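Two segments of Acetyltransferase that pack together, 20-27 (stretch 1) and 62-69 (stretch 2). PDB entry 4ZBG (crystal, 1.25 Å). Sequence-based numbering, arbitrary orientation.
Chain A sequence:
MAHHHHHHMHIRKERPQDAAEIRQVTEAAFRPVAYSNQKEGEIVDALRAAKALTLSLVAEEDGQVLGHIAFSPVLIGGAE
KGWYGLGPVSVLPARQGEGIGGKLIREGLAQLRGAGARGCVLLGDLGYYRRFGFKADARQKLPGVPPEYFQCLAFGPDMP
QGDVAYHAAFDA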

# COMPACT_ATOMS: atom_id res chain seq x y z
N ALA A 20 15.13 -0.41 6.45
CA ALA A 20 16.10 -0.07 5.42
C ALA A 20 15.83 -0.86 4.15
O ALA A 20 15.83 -0.31 3.06
CB ALA A 20 17.53 -0.31 5.91
N GLU A 21 15.59 -2.15 4.30
CA GLU A 21 15.35 -2.99 3.13
C GLU A 21 14.04 -2.65 2.42
O GLU A 21 13.97 -2.66 1.18
CB GLU A 21 15.38 -4.45 3.51
CG GLU A 21 15.40 -5.32 2.30
CD GLU A 21 15.86 -6.72 2.60
OE1 GLU A 21 16.31 -7.00 3.73
OE2 GLU A 21 15.79 -7.55 1.68
N ILE A 22 12.99 -2.35 3.18
CA ILE A 22 11.73 -1.91 2.59
C ILE A 22 11.99 -0.68 1.73
O ILE A 22 11.48 -0.57 0.61
CB ILE A 22 10.68 -1.62 3.68
CG1 ILE A 22 10.16 -2.93 4.28
CG2 ILE A 22 9.54 -0.76 3.12
CD1 ILE A 22 9.33 -2.73 5.53
N ARG A 23 12.77 0.26 2.25
CA ARG A 23 13.02 1.48 1.50
C ARG A 23 13.86 1.22 0.26
O ARG A 23 13.62 1.79 -0.79
CB ARG A 23 13.65 2.55 2.39
CG ARG A 23 13.89 3.86 1.66
CD ARG A 23 13.92 5.00 2.62
NE ARG A 23 14.24 6.26 1.95
CZ ARG A 23 14.13 7.45 2.52
NH1 ARG A 23 13.64 7.57 3.75
NH2 ARG A 23 14.48 8.52 1.83
N GLN A 24 14.80 0.29 0.36
CA GLN A 24 15.61 -0.09 -0.79
C GLN A 24 14.75 -0.70 -1.91
O GLN A 24 14.91 -0.37 -3.08
CB GLN A 24 16.68 -1.09 -0.36
CG GLN A 24 17.58 -1.58 -1.48
CD GLN A 24 18.47 -2.74 -1.04
OE1 GLN A 24 18.57 -3.06 0.14
NE2 GLN A 24 19.12 -3.38 -2.01
N VAL A 25 13.83 -1.58 -1.54
CA VAL A 25 12.94 -2.19 -2.52
C VAL A 25 12.03 -1.13 -3.16
O VAL A 25 11.85 -1.10 -4.38
CB VAL A 25 12.14 -3.33 -1.88
CG1 VAL A 25 11.06 -3.81 -2.83
CG2 VAL A 25 13.07 -4.48 -1.50
N THR A 26 11.47 -0.27 -2.32
CA THR A 26 10.58 0.78 -2.79
C THR A 26 11.33 1.67 -3.78
O THR A 26 10.83 1.97 -4.87
CB THR A 26 10.09 1.63 -1.60
OG1 THR A 26 9.37 0.79 -0.69
CG2 THR A 26 9.18 2.74 -2.06
N GLU A 27 12.53 2.09 -3.41
CA GLU A 27 13.27 3.00 -4.26
C GLU A 27 13.71 2.34 -5.56
O GLU A 27 13.71 2.98 -6.61
CB GLU A 27 14.42 3.65 -3.50
CG GLU A 27 13.85 4.61 -2.45
CD GLU A 27 14.88 5.30 -1.58
OE1 GLU A 27 16.06 4.91 -1.57
OE2 GLU A 27 14.48 6.25 -0.89
N ASP A 62 13.86 -16.35 1.19
CA ASP A 62 15.28 -16.52 1.50
C ASP A 62 15.83 -15.33 2.29
O ASP A 62 16.98 -14.92 2.10
CB ASP A 62 16.09 -16.77 0.23
CG ASP A 62 15.80 -18.12 -0.39
OD1 ASP A 62 15.63 -19.10 0.37
OD2 ASP A 62 15.73 -18.21 -1.63
N GLY A 63 15.00 -14.78 3.17
CA GLY A 63 15.41 -13.67 4.02
C GLY A 63 15.49 -12.32 3.34
O GLY A 63 15.90 -11.34 3.97
N GLN A 64 15.10 -12.25 2.07
CA GLN A 64 15.13 -11.01 1.30
C GLN A 64 13.71 -10.47 1.11
O GLN A 64 12.79 -11.24 0.83
CB GLN A 64 15.77 -11.24 -0.06
CG GLN A 64 15.83 -10.00 -0.95
CD GLN A 64 16.45 -10.26 -2.31
OE1 GLN A 64 17.28 -9.48 -2.80
NE2 GLN A 64 16.06 -11.35 -2.93
N VAL A 65 13.54 -9.17 1.26
CA VAL A 65 12.27 -8.53 0.95
C VAL A 65 12.13 -8.43 -0.56
O VAL A 65 12.95 -7.79 -1.22
CB VAL A 65 12.14 -7.14 1.61
CG1 VAL A 65 10.85 -6.46 1.15
CG2 VAL A 65 12.19 -7.24 3.13
N LEU A 66 11.10 -9.06 -1.11
CA LEU A 66 10.84 -8.99 -2.55
C LEU A 66 9.83 -7.91 -2.90
O LEU A 66 9.78 -7.46 -4.04
CB LEU A 66 10.31 -10.32 -3.06
CG LEU A 66 11.18 -11.55 -2.88
CD1 LEU A 66 10.50 -12.72 -3.56
CD2 LEU A 66 12.58 -11.33 -3.44
N GLY A 67 9.00 -7.53 -1.94
CA GLY A 67 7.94 -6.58 -2.19
C GLY A 67 7.40 -6.04 -0.90
O GLY A 67 7.62 -6.63 0.16
N HIS A 68 6.71 -4.92 -1.00
CA HIS A 68 6.20 -4.21 0.16
C HIS A 68 4.90 -3.50 -0.20
O HIS A 68 4.71 -3.06 -1.35
CB HIS A 68 7.22 -3.18 0.64
CG HIS A 68 6.68 -2.28 1.70
ND1 HIS A 68 6.28 -0.99 1.45
CD2 HIS A 68 6.42 -2.52 3.01
CE1 HIS A 68 5.81 -0.46 2.57
NE2 HIS A 68 5.89 -1.37 3.53
N ILE A 69 4.01 -3.36 0.77
CA ILE A 69 2.80 -2.56 0.60
C ILE A 69 2.52 -1.75 1.86
O ILE A 69 2.67 -2.26 2.97
CB ILE A 69 1.61 -3.43 0.17
CG1 ILE A 69 0.39 -2.57 -0.17
CG2 ILE A 69 1.28 -4.46 1.24
CD1 ILE A 69 -0.67 -3.35 -0.89
O HOH W 1 15.50 -6.69 -0.86
O HOH W 2 17.85 -9.43 3.70
O HOH W 3 6.60 0.36 -1.05

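Residues 20-27 form part of a longer helix that crosses strand 64-69 almost at a right angle (83° between their N-to-C directions), with the two axes 8.1 Å apart at closest approach. The contact buries 375 Å², counting both sides.

Ala-20 lies out of reach of the strand, and the contact begins with Glu-21. The CA-to-CB bond of this residue points toward stretch 2, and an extended side chain (chi1 and chi2 both t) carries the carboxylate to the start of the strand. There OE2 accepts a hydrogen bond from the backbone N of Val-65 (2.8 Å, N-H...O angle 163°), the one direct hydrogen bond between the stretches. Two waters extend this link: water 1 donates to Glu-21 OE2 and to Val-65 O, while water 2 donates to Glu-21 OE1 and to Gly-63 O. The carboxylate thus serves backbone polar groups of the strand and of the turn before it, where Gly-63 adopts a positive phi.

Ile-22 meets His-68 through a CH-pi contact. Its CG2 sits 3.5 Å from the centroid of the His-68 ring, only 7° off the ring normal, so the methyl lies squarely over one face.

Arg-23 points away from the strand, and its NE forms a salt bridge with Glu-27 OE2 (2.9 Å) one helical turn on. Gln-24 also makes no contact.

Val-25 returns to the interface. Its CG2 packs 4.0 Å from Val-65 CG1, an apolar pairing of buried side chains, while its CG1 lies 4.2 Å from Gly-67 CA, against strand backbone that bears no side chain.

Thr-26 OG1 donates to Ile-22 O within the helix (2.8 Å). The same hydroxyl accepts from water 3, which also hydrogen-bonds His-68 ND1, bridging two side chains whose OG1 and ND1 are 4.2 Å apart.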